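Local coordinates for ATP-citrate lyase beta-subunit (Chlorobium limicola, PDB 6HXJ), which probably takes part, as one subunit of ATP-citrate lyase, in the ATP-driven cleavage of citrate with CoA to acetyl-CoA and oxaloacetate, at residues K11-P19 / I171-E182; F253-L264 / I307-V318. All coordinates share one frame; numbering follows the deposited sequence.

Contact 1: K11-P19 / I171-E182; sequences KLFNKWGIP and ICSRLILCFDNE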
loop_
_atom_site.group_PDB
_atom_site.type_symbol
_atom_site.label_atom_id
_atom_site.label_comp_id
_atom_site.label_asym_id
_atom_site.label_seq_id
_atom_site.Cartn_x
_atom_site.Cartn_y
_atom_site.Cartn_z
ATOM N N LYS A 11 7.745 -60.448 25.558
ATOM C CA LYS A 11 6.630 -59.522 25.438
ATOM C C LYS A 11 5.876 -59.743 24.122
ATOM O O LYS A 11 4.645 -59.778 24.127
ATOM C CB LYS A 11 7.123 -58.073 25.576
ATOM C CG LYS A 11 6.085 -57.026 25.204
ATOM C CD LYS A 11 6.403 -55.657 25.770
ATOM C CE LYS A 11 5.915 -54.562 24.846
ATOM N NZ LYS A 11 5.585 -53.320 25.594
ATOM N N LEU A 12 6.618 -59.924 23.009
ATOM C CA LEU A 12 6.032 -60.151 21.679
ATOM C C LEU A 12 5.421 -61.505 21.594
ATOM O O LEU A 12 4.432 -61.687 20.903
ATOM C CB LEU A 12 7.078 -59.991 20.600
ATOM C CG LEU A 12 7.855 -58.692 20.686
ATOM C CD1 LEU A 12 8.502 -58.379 19.372
ATOM C CD2 LEU A 12 6.950 -57.530 21.108
ATOM N N PHE A 13 6.003 -62.467 22.285
ATOM C CA PHE A 13 5.434 -63.797 22.326
ATOM C C PHE A 13 4.090 -63.670 22.973
ATOM O O PHE A 13 3.096 -64.061 22.375
ATOM C CB PHE A 13 6.305 -64.720 23.150
ATOM C CG PHE A 13 7.514 -65.205 22.422
ATOM C CD1 PHE A 13 7.769 -64.799 21.122
ATOM C CD2 PHE A 13 8.397 -66.082 23.027
ATOM C CE1 PHE A 13 8.899 -65.247 20.445
ATOM C CE2 PHE A 13 9.515 -66.545 22.346
ATOM C CZ PHE A 13 9.765 -66.124 21.062
ATOM N N ASN A 14 4.057 -63.051 24.162
ATOM C CA ASN A 14 2.864 -62.775 24.935
ATOM C C ASN A 14 1.805 -62.141 24.064
ATOM O O ASN A 14 0.681 -62.626 24.011
ATOM C CB ASN A 14 3.231 -61.837 26.051
ATOM C CG ASN A 14 2.737 -62.271 27.367
ATOM O OD1 ASN A 14 2.887 -63.421 27.776
ATOM N ND2 ASN A 14 1.995 -61.381 27.997
ATOM N N LYS A 15 2.182 -61.089 23.341
ATOM C CA LYS A 15 1.309 -60.373 22.422
ATOM C C LYS A 15 0.602 -61.316 21.428
ATOM O O LYS A 15 -0.600 -61.192 21.216
ATOM C CB LYS A 15 2.136 -59.311 21.687
ATOM C CG LYS A 15 1.410 -58.625 20.564
ATOM C CD LYS A 15 2.080 -57.322 20.223
ATOM C CE LYS A 15 1.814 -56.971 18.793
ATOM N NZ LYS A 15 2.485 -55.704 18.403
ATOM N N TRP A 16 1.341 -62.255 20.835
ATOM C CA TRP A 16 0.765 -63.173 19.853
ATOM C C TRP A 16 0.342 -64.497 20.488
ATOM O O TRP A 16 0.186 -65.499 19.787
ATOM C CB TRP A 16 1.722 -63.348 18.650
ATOM C CG TRP A 16 1.897 -62.063 17.911
ATOM C CD1 TRP A 16 2.822 -61.094 18.162
ATOM C CD2 TRP A 16 0.987 -61.512 16.950
ATOM N NE1 TRP A 16 2.591 -60.001 17.356
ATOM C CE2 TRP A 16 1.450 -60.219 16.626
ATOM C CE3 TRP A 16 -0.188 -61.984 16.339
ATOM C CZ2 TRP A 16 0.773 -59.392 15.731
ATOM C CZ3 TRP A 16 -0.856 -61.164 15.459
ATOM C CH2 TRP A 16 -0.377 -59.888 15.158
ATOM N N GLY A 17 0.115 -64.469 21.796
ATOM C CA GLY A 17 -0.318 -65.631 22.553
ATOM C C GLY A 17 0.593 -66.832 22.392
ATOM O O GLY A 17 0.182 -67.852 21.830
ATOM N N ILE A 18 1.841 -66.711 22.864
ATOM C CA ILE A 18 2.819 -67.792 22.805
ATOM C C ILE A 18 3.161 -68.164 24.245
ATOM O O ILE A 18 3.509 -67.278 25.039
ATOM C CB ILE A 18 4.058 -67.418 21.965
ATOM C CG1 ILE A 18 3.666 -67.147 20.504
ATOM C CG2 ILE A 18 5.162 -68.485 22.088
ATOM C CD1 ILE A 18 4.739 -66.495 19.672
ATOM N N PRO A 19 3.017 -69.460 24.602
ATOM C CA PRO A 19 3.286 -69.881 25.980
ATOM C C PRO A 19 4.648 -69.447 26.491
ATOM O O PRO A 19 5.658 -69.836 25.925
ATOM C CB PRO A 19 3.154 -71.394 25.887
ATOM C CG PRO A 19 2.218 -71.633 24.759
ATOM C CD PRO A 19 2.597 -70.603 23.763
ATOM N N ILE A 171 0.553 -73.555 18.281
ATOM C CA ILE A 171 1.681 -72.734 18.748
ATOM C C ILE A 171 2.422 -72.217 17.547
ATOM O O ILE A 171 2.667 -71.020 17.466
ATOM C CB ILE A 171 2.634 -73.510 19.697
ATOM C CG1 ILE A 171 1.981 -73.777 21.071
ATOM C CG2 ILE A 171 4.005 -72.806 19.850
ATOM C CD1 ILE A 171 2.343 -75.085 21.652
ATOM N N CYS A 172 2.757 -73.113 16.607
ATOM C CA CYS A 172 3.470 -72.747 15.401
ATOM C C CYS A 172 2.820 -71.643 14.656
ATOM O O CYS A 172 3.500 -70.702 14.298
ATOM C CB CYS A 172 3.710 -73.950 14.517
ATOM S SG CYS A 172 5.074 -74.976 15.095
ATOM N N SER A 173 1.514 -71.706 14.467
ATOM C CA SER A 173 0.797 -70.652 13.772
ATOM C C SER A 173 0.989 -69.302 14.442
ATOM O O SER A 173 1.267 -68.307 13.772
ATOM C CB SER A 173 -0.676 -71.017 13.621
ATOM O OG SER A 173 -1.498 -70.889 14.768
ATOM N N ARG A 174 0.893 -69.286 15.767
ATOM C CA ARG A 174 1.083 -68.073 16.549
ATOM C C ARG A 174 2.495 -67.559 16.313
ATOM O O ARG A 174 2.669 -66.383 16.045
ATOM C CB ARG A 174 0.855 -68.357 18.037
ATOM C CG ARG A 174 -0.397 -69.168 18.370
ATOM C CD ARG A 174 -1.563 -68.355 18.890
ATOM N NE ARG A 174 -2.666 -69.234 19.305
ATOM C CZ ARG A 174 -3.032 -69.474 20.565
ATOM N NH1 ARG A 174 -2.407 -68.876 21.573
ATOM N NH2 ARG A 174 -4.041 -70.294 20.826
ATOM N N LEU A 175 3.484 -68.458 16.342
ATOM C CA LEU A 175 4.858 -68.104 16.061
ATOM C C LEU A 175 4.935 -67.516 14.673
ATOM O O LEU A 175 5.560 -66.485 14.485
ATOM C CB LEU A 175 5.715 -69.346 16.117
ATOM C CG LEU A 175 7.236 -69.120 16.153
ATOM C CD1 LEU A 175 7.674 -68.510 17.483
ATOM C CD2 LEU A 175 7.980 -70.434 15.929
ATOM N N ILE A 176 4.260 -68.148 13.710
ATOM C CA ILE A 176 4.213 -67.709 12.322
ATOM C C ILE A 176 3.571 -66.345 12.218
ATOM O O ILE A 176 4.043 -65.523 11.435
ATOM C CB ILE A 176 3.513 -68.764 11.452
ATOM C CG1 ILE A 176 4.462 -69.954 11.200
ATOM C CG2 ILE A 176 3.046 -68.169 10.118
ATOM C CD1 ILE A 176 3.807 -71.236 10.776
ATOM N N LEU A 177 2.508 -66.098 13.007
ATOM C CA LEU A 177 1.806 -64.815 13.040
ATOM C C LEU A 177 2.743 -63.765 13.630
ATOM O O LEU A 177 2.850 -62.671 13.086
ATOM C CB LEU A 177 0.501 -64.904 13.861
ATOM C CG LEU A 177 -0.692 -65.316 13.079
ATOM C CD1 LEU A 177 -1.900 -65.522 13.981
ATOM C CD2 LEU A 177 -0.937 -64.346 11.950
ATOM N N CYS A 178 3.454 -64.129 14.714
ATOM C CA CYS A 178 4.397 -63.286 15.413
ATOM C C CYS A 178 5.495 -62.909 14.465
ATOM O O CYS A 178 5.838 -61.742 14.410
ATOM C CB CYS A 178 4.942 -63.974 16.665
ATOM S SG CYS A 178 6.181 -63.015 17.599
ATOM N N PHE A 179 6.001 -63.851 13.670
ATOM C CA PHE A 179 7.082 -63.600 12.725
ATOM C C PHE A 179 6.620 -62.656 11.640
ATOM O O PHE A 179 7.282 -61.644 11.375
ATOM C CB PHE A 179 7.598 -64.919 12.134
ATOM C CG PHE A 179 8.818 -64.783 11.256
ATOM C CD1 PHE A 179 8.698 -64.410 9.923
ATOM C CD2 PHE A 179 10.076 -65.101 11.737
ATOM C CE1 PHE A 179 9.824 -64.321 9.099
ATOM C CE2 PHE A 179 11.197 -65.038 10.907
ATOM C CZ PHE A 179 11.066 -64.636 9.595
ATOM N N ASP A 180 5.477 -62.979 11.027
ATOM C CA ASP A 180 4.897 -62.188 9.951
ATOM C C ASP A 180 4.670 -60.730 10.397
ATOM O O ASP A 180 5.184 -59.792 9.773
ATOM C CB ASP A 180 3.578 -62.843 9.482
ATOM C CG ASP A 180 3.233 -62.674 8.008
ATOM O OD1 ASP A 180 2.062 -62.337 7.705
ATOM O OD2 ASP A 180 4.084 -63.013 7.153
ATOM N N ASN A 181 3.989 -60.574 11.534
ATOM C CA ASN A 181 3.574 -59.296 12.086
ATOM C C ASN A 181 4.645 -58.480 12.820
ATOM O O ASN A 181 4.493 -57.265 12.966
ATOM C CB ASN A 181 2.387 -59.513 12.964
ATOM C CG ASN A 181 1.146 -59.726 12.112
ATOM O OD1 ASN A 181 0.501 -58.771 11.669
ATOM N ND2 ASN A 181 0.805 -60.975 11.802
ATOM N N GLU A 182 5.707 -59.117 13.299
ATOM C CA GLU A 182 6.726 -58.361 14.012
ATOM C C GLU A 182 7.963 -58.036 13.171
ATOM O O GLU A 182 8.974 -57.609 13.731
ATOM C CB GLU A 182 7.141 -59.045 15.343
ATOM C CG GLU A 182 6.081 -59.073 16.434
ATOM C CD GLU A 182 5.436 -57.762 16.842
ATOM O OE1 GLU A 182 6.149 -56.742 16.985
ATOM O OE2 GLU A 182 4.203 -57.768 17.045
#

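Contact 2: F253-L264 / I307-V318; sequences FVEVPGGEIALL and ICRLPNIKHIIV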
loop_
_atom_site.group_PDB
_atom_site.type_symbol
_atom_site.label_atom_id
_atom_site.label_comp_id
_atom_site.label_asym_id
_atom_site.label_seq_id
_atom_site.Cartn_x
_atom_site.Cartn_y
_atom_site.Cartn_z
ATOM N N PHE A 253 31.870 -45.894 14.269
ATOM C CA PHE A 253 33.181 -46.047 14.892
ATOM C C PHE A 253 33.186 -47.261 15.812
ATOM O O PHE A 253 32.277 -47.421 16.629
ATOM C CB PHE A 253 33.638 -44.766 15.627
ATOM C CG PHE A 253 34.915 -44.910 16.424
ATOM C CD1 PHE A 253 36.161 -44.810 15.804
ATOM C CD2 PHE A 253 34.876 -45.136 17.795
ATOM C CE1 PHE A 253 37.341 -44.940 16.543
ATOM C CE2 PHE A 253 36.052 -45.275 18.529
ATOM C CZ PHE A 253 37.278 -45.172 17.899
ATOM N N VAL A 254 34.194 -48.126 15.642
ATOM C CA VAL A 254 34.408 -49.324 16.454
ATOM C C VAL A 254 35.880 -49.343 16.887
ATOM O O VAL A 254 36.774 -49.232 16.047
ATOM C CB VAL A 254 34.002 -50.647 15.749
ATOM C CG1 VAL A 254 34.101 -51.823 16.715
ATOM C CG2 VAL A 254 32.599 -50.571 15.154
ATOM N N GLU A 255 36.119 -49.489 18.185
ATOM C CA GLU A 255 37.473 -49.530 18.719
ATOM C C GLU A 255 37.994 -50.963 18.758
ATOM O O GLU A 255 37.325 -51.859 19.288
ATOM C CB GLU A 255 37.524 -48.879 20.116
ATOM C CG GLU A 255 38.898 -48.336 20.498
ATOM C CD GLU A 255 38.999 -47.534 21.787
ATOM O OE1 GLU A 255 38.051 -46.776 22.105
ATOM O OE2 GLU A 255 40.056 -47.623 22.454
ATOM N N VAL A 256 39.159 -51.179 18.145
ATOM C CA VAL A 256 39.818 -52.484 18.137
ATOM C C VAL A 256 40.913 -52.426 19.218
ATOM O O VAL A 256 41.733 -51.501 19.178
ATOM C CB VAL A 256 40.359 -52.874 16.737
ATOM C CG1 VAL A 256 41.060 -54.229 16.764
ATOM C CG2 VAL A 256 39.222 -52.896 15.719
ATOM N N PRO A 257 40.918 -53.362 20.212
ATOM C CA PRO A 257 41.962 -53.329 21.261
ATOM C C PRO A 257 43.399 -53.372 20.713
ATOM O O PRO A 257 43.805 -54.340 20.073
ATOM C CB PRO A 257 41.622 -54.545 22.134
ATOM C CG PRO A 257 40.169 -54.799 21.891
ATOM C CD PRO A 257 39.987 -54.489 20.435
ATOM N N GLY A 258 44.124 -52.282 20.932
ATOM C CA GLY A 258 45.477 -52.097 20.427
ATOM C C GLY A 258 45.448 -51.560 19.014
ATOM O O GLY A 258 44.638 -50.679 18.699
ATOM N N GLY A 259 46.326 -52.088 18.171
ATOM C CA GLY A 259 46.417 -51.711 16.766
ATOM C C GLY A 259 47.189 -50.439 16.506
ATOM O O GLY A 259 46.896 -49.396 17.089
ATOM N N GLU A 260 48.175 -50.529 15.611
ATOM C CA GLU A 260 49.045 -49.420 15.221
ATOM C C GLU A 260 48.478 -48.604 14.047
ATOM O O GLU A 260 48.873 -47.451 13.868
ATOM C CB GLU A 260 50.468 -49.928 14.884
ATOM C CG GLU A 260 50.992 -51.089 15.729
ATOM C CD GLU A 260 51.053 -50.883 17.234
ATOM O OE1 GLU A 260 50.311 -51.588 17.957
ATOM O OE2 GLU A 260 51.834 -50.015 17.689
ATOM N N ILE A 261 47.589 -49.199 13.228
ATOM C CA ILE A 261 47.066 -48.496 12.055
ATOM C C ILE A 261 45.590 -48.070 12.239
ATOM O O ILE A 261 44.682 -48.906 12.285
ATOM C CB ILE A 261 47.305 -49.290 10.733
ATOM C CG1 ILE A 261 48.779 -49.680 10.563
ATOM C CG2 ILE A 261 46.853 -48.492 9.522
ATOM C CD1 ILE A 261 49.042 -51.152 10.678
ATOM N N ALA A 262 45.362 -46.751 12.258
ATOM C CA ALA A 262 44.030 -46.159 12.409
ATOM C C ALA A 262 43.339 -45.795 11.087
ATOM O O ALA A 262 43.882 -45.054 10.270
ATOM C CB ALA A 262 44.094 -44.952 13.342
ATOM N N LEU A 263 42.144 -46.320 10.893
ATOM C CA LEU A 263 41.387 -46.063 9.676
ATOM C C LEU A 263 40.380 -44.927 9.848
ATOM O O LEU A 263 39.644 -44.907 10.834
ATOM C CB LEU A 263 40.650 -47.344 9.197
ATOM C CG LEU A 263 41.421 -48.659 9.128
ATOM C CD1 LEU A 263 40.466 -49.825 8.933
ATOM C CD2 LEU A 263 42.503 -48.604 8.050
ATOM N N LEU A 264 40.340 -44.008 8.868
ATOM C CA LEU A 264 39.397 -42.897 8.741
ATOM C C LEU A 264 38.947 -42.935 7.269
ATOM O O LEU A 264 39.269 -42.071 6.448
ATOM C CB LEU A 264 40.052 -41.546 9.141
ATOM C CG LEU A 264 39.235 -40.227 8.965
ATOM C CD1 LEU A 264 37.858 -40.292 9.606
ATOM C CD2 LEU A 264 40.010 -39.032 9.462
ATOM N N ILE A 307 39.410 -40.593 16.357
ATOM C CA ILE A 307 40.458 -41.438 15.768
ATOM C C ILE A 307 41.858 -40.986 16.217
ATOM O O ILE A 307 42.713 -41.819 16.516
ATOM C CB ILE A 307 40.276 -41.537 14.231
ATOM C CG1 ILE A 307 39.023 -42.386 13.947
ATOM C CG2 ILE A 307 41.496 -42.182 13.522
ATOM C CD1 ILE A 307 38.344 -42.073 12.719
ATOM N N CYS A 308 42.061 -39.671 16.319
ATOM C CA CYS A 308 43.318 -39.061 16.748
ATOM C C CYS A 308 43.577 -39.297 18.245
ATOM O O CYS A 308 44.736 -39.449 18.645
ATOM C CB CYS A 308 43.326 -37.576 16.400
ATOM S SG CYS A 308 43.078 -37.201 14.630
ATOM N N ARG A 309 42.496 -39.330 19.060
ATOM C CA ARG A 309 42.559 -39.569 20.506
ATOM C C ARG A 309 43.027 -41.010 20.844
ATOM O O ARG A 309 43.499 -41.236 21.953
ATOM C CB ARG A 309 41.203 -39.252 21.172
ATOM C CG ARG A 309 40.867 -37.760 21.312
ATOM C CD ARG A 309 39.406 -37.543 21.709
ATOM N NE ARG A 309 38.886 -36.236 21.279
ATOM C CZ ARG A 309 37.592 -35.937 21.133
ATOM N NH1 ARG A 309 36.658 -36.848 21.385
ATOM N NH2 ARG A 309 37.225 -34.728 20.726
ATOM N N LEU A 310 42.943 -41.963 19.878
ATOM C CA LEU A 310 43.328 -43.387 20.019
ATOM C C LEU A 310 44.791 -43.641 20.476
ATOM O O LEU A 310 45.712 -42.968 19.992
ATOM C CB LEU A 310 43.034 -44.179 18.725
ATOM C CG LEU A 310 41.564 -44.440 18.404
ATOM C CD1 LEU A 310 41.399 -44.873 16.969
ATOM C CD2 LEU A 310 40.971 -45.507 19.292
ATOM N N PRO A 311 44.983 -44.617 21.414
ATOM C CA PRO A 311 46.331 -44.891 21.925
ATOM C C PRO A 311 47.224 -45.686 20.977
ATOM O O PRO A 311 46.761 -46.603 20.273
ATOM C CB PRO A 311 46.068 -45.665 23.219
ATOM C CG PRO A 311 44.788 -46.373 22.986
ATOM C CD PRO A 311 43.977 -45.476 22.084
ATOM N N ASN A 312 48.528 -45.348 21.023
ATOM C CA ASN A 312 49.645 -45.940 20.276
ATOM C C ASN A 312 49.331 -46.196 18.774
ATOM O O ASN A 312 49.464 -47.309 18.244
ATOM C CB ASN A 312 50.230 -47.200 20.977
ATOM C CG ASN A 312 49.225 -48.152 21.603
ATOM O OD1 ASN A 312 48.568 -48.962 20.919
ATOM N ND2 ASN A 312 49.095 -48.074 22.930
ATOM N N ILE A 313 48.939 -45.138 18.092
ATOM C CA ILE A 313 48.685 -45.247 16.661
ATOM C C ILE A 313 49.871 -44.651 15.890
ATOM O O ILE A 313 50.338 -43.555 16.204
ATOM C CB ILE A 313 47.295 -44.714 16.229
ATOM C CG1 ILE A 313 47.117 -43.207 16.488
ATOM C CG2 ILE A 313 46.190 -45.527 16.890
ATOM C CD1 ILE A 313 45.999 -42.568 15.702
ATOM N N LYS A 314 50.382 -45.386 14.905
ATOM C CA LYS A 314 51.548 -44.936 14.140
ATOM C C LYS A 314 51.185 -44.216 12.831
ATOM O O LYS A 314 51.824 -43.213 12.514
ATOM C CB LYS A 314 52.545 -46.094 13.899
ATOM C CG LYS A 314 53.391 -46.428 15.130
ATOM C CD LYS A 314 53.620 -47.934 15.322
ATOM C CE LYS A 314 55.080 -48.344 15.314
ATOM N NZ LYS A 314 55.819 -47.893 16.527
ATOM N N HIS A 315 50.192 -44.734 12.059
ATOM C CA HIS A 315 49.736 -44.168 10.774
ATOM C C HIS A 315 48.251 -43.900 10.840
ATOM O O HIS A 315 47.543 -44.572 11.589
ATOM C CB HIS A 315 50.006 -45.146 9.593
ATOM C CG HIS A 315 51.396 -45.693 9.572
ATOM N ND1 HIS A 315 52.448 -44.961 9.044
ATOM C CD2 HIS A 315 51.882 -46.842 10.103
ATOM C CE1 HIS A 315 53.530 -45.704 9.231
ATOM N NE2 HIS A 315 53.240 -46.844 9.863
ATOM N N ILE A 316 47.767 -42.953 10.022
ATOM C CA ILE A 316 46.327 -42.690 9.852
ATOM C C ILE A 316 46.025 -42.950 8.364
ATOM O O ILE A 316 46.722 -42.407 7.501
ATOM C CB ILE A 316 45.819 -41.264 10.286
ATOM C CG1 ILE A 316 46.247 -40.860 11.722
ATOM C CG2 ILE A 316 44.274 -41.124 10.116
ATOM C CD1 ILE A 316 46.136 -39.375 11.995
ATOM N N ILE A 317 45.018 -43.818 8.081
ATOM C CA ILE A 317 44.612 -44.119 6.719
ATOM C C ILE A 317 43.321 -43.383 6.423
ATOM O O ILE A 317 42.242 -43.792 6.861
ATOM C CB ILE A 317 44.551 -45.646 6.378
ATOM C CG1 ILE A 317 45.855 -46.410 6.734
ATOM C CG2 ILE A 317 44.152 -45.896 4.916
ATOM C CD1 ILE A 317 47.169 -45.917 6.143
ATOM N N VAL A 318 43.457 -42.265 5.699
ATOM C CA VAL A 318 42.351 -41.417 5.275
ATOM C C VAL A 318 42.089 -41.830 3.833
ATOM O O VAL A 318 42.553 -41.180 2.891
ATOM C CB VAL A 318 42.663 -39.894 5.448
ATOM C CG1 VAL A 318 41.440 -39.041 5.139
ATOM C CG2 VAL A 318 43.167 -39.589 6.854
#

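Contact 1: K11-P19 / I171-E182
Trp16, the first residue beyond helix 6-15, lays one face of its indole on helix 163-181. CA of Cys178 stands over the face of the five-membered ring, 3.9 Å from its centroid, a CH-pi contact, while CB of Leu177 meets the benzo carbon CE3. With CG anti to the carbonyl carbon (chi1 -64°), the ring reaches along helix 163-181 to its C-terminal end. There NE1 of Trp16 donates an almost straight bond to OE2 of Glu182, 2.8 Å and 174°, with the oxygen in the ring plane and using its anti lone pair. OE2 also forms a salt bridge with NZ of Lys15 at 3.0 Å, its hydrogen bond weak; the extended Lys15 chain runs toward Glu182 from the opposite direction, and the stronger partner of its ammonium is Asp220. OE1 of Glu182 accepts from Trp221, so both carboxylate oxygens are engaged. The amide of Asn181 lies across the benzo end of the indole, planes 24° apart, its rotation fixed by ND2 bonding O of Leu177 at 3.0 Å.

Helix 6-15 ends in a Schellman motif with Gly17 as C-prime. The turn presents O of Gly17 to Arg174, whose chain bends at chi2 so that NH1 reaches that oxygen at 2.8 Å. Deeper in, CD1 of Ile18 rests on CB of Cys178 at 3.9 Å, and the Cys178 sulfur touches the edge of Phe13. Within this ATP-grasp region, directional polar bonds thus bracket an apolar centre, and the shared carboxylate oxygen, facing an indole N-H and an ammonium, would probably keep Glu182 ionised.

Contact 2: F253-L264 / I307-V318
Ala262 and Ile316 are paired in two parallel strands, 261-263 and 315-318, whose axes lie 4.7 Å apart at 25°. Ile317 N bonds O of Ala262 at 2.8 Å and Leu264 N bonds O of Ile317 at 2.8 Å, while on the face bearing Ile261 and Leu263, CG1 of Ile317 touches CG2 of Ile261. The other face receives Ile307, from the end of helix 297-309. From its CB, CG2 runs anti to the backbone N and meets CB of Ala262 at 3.8 Å. The other branch, CG1, slides past the Phe253 ring, 4.0 Å from CE1, and its tip CD1 lies against both CD1 of Leu264 and O of Leu263, each at 3.6 Å. A serine in place of Ile307 would probably open a gap between Ala262, Phe253 and Leu264 and leave the helix end poorly anchored. CD2 of Leu310 reaches the Phe253 ring at its edge, 4.0 Å from CZ. The strands are central in a mixed sheet, between 287-292 and 352-356. Helix 297-309 leads through loop 310-314 into strand 315-318, the beta-alpha-beta succession of a Rossmann-like fold, as in the succinyl-CoA synthetase family, and Ile316 and Val318 pack on Phe339 of helix 328-344.

How the contacts relate
Contacts 1 and 2 belong to two separate parts of the chain. The first closes within the ATP-grasp region before the second opens in the citrate-binding region, and they lie on opposite sides of the chain's centre. Their centres are 45 Å apart and their nearest atoms about 25 Å, so neither touches the other. Contact 1 packs the end of helix 6-15 on the last turns of helix 163-181, largely through side chains, whereas contact 2 combines backbone pairing of parallel strands with the packing of a helix end. In contact 2 the Leu264 side chain is about 11 Å from a bound citrate anion, so the contact does not itself touch the citrate.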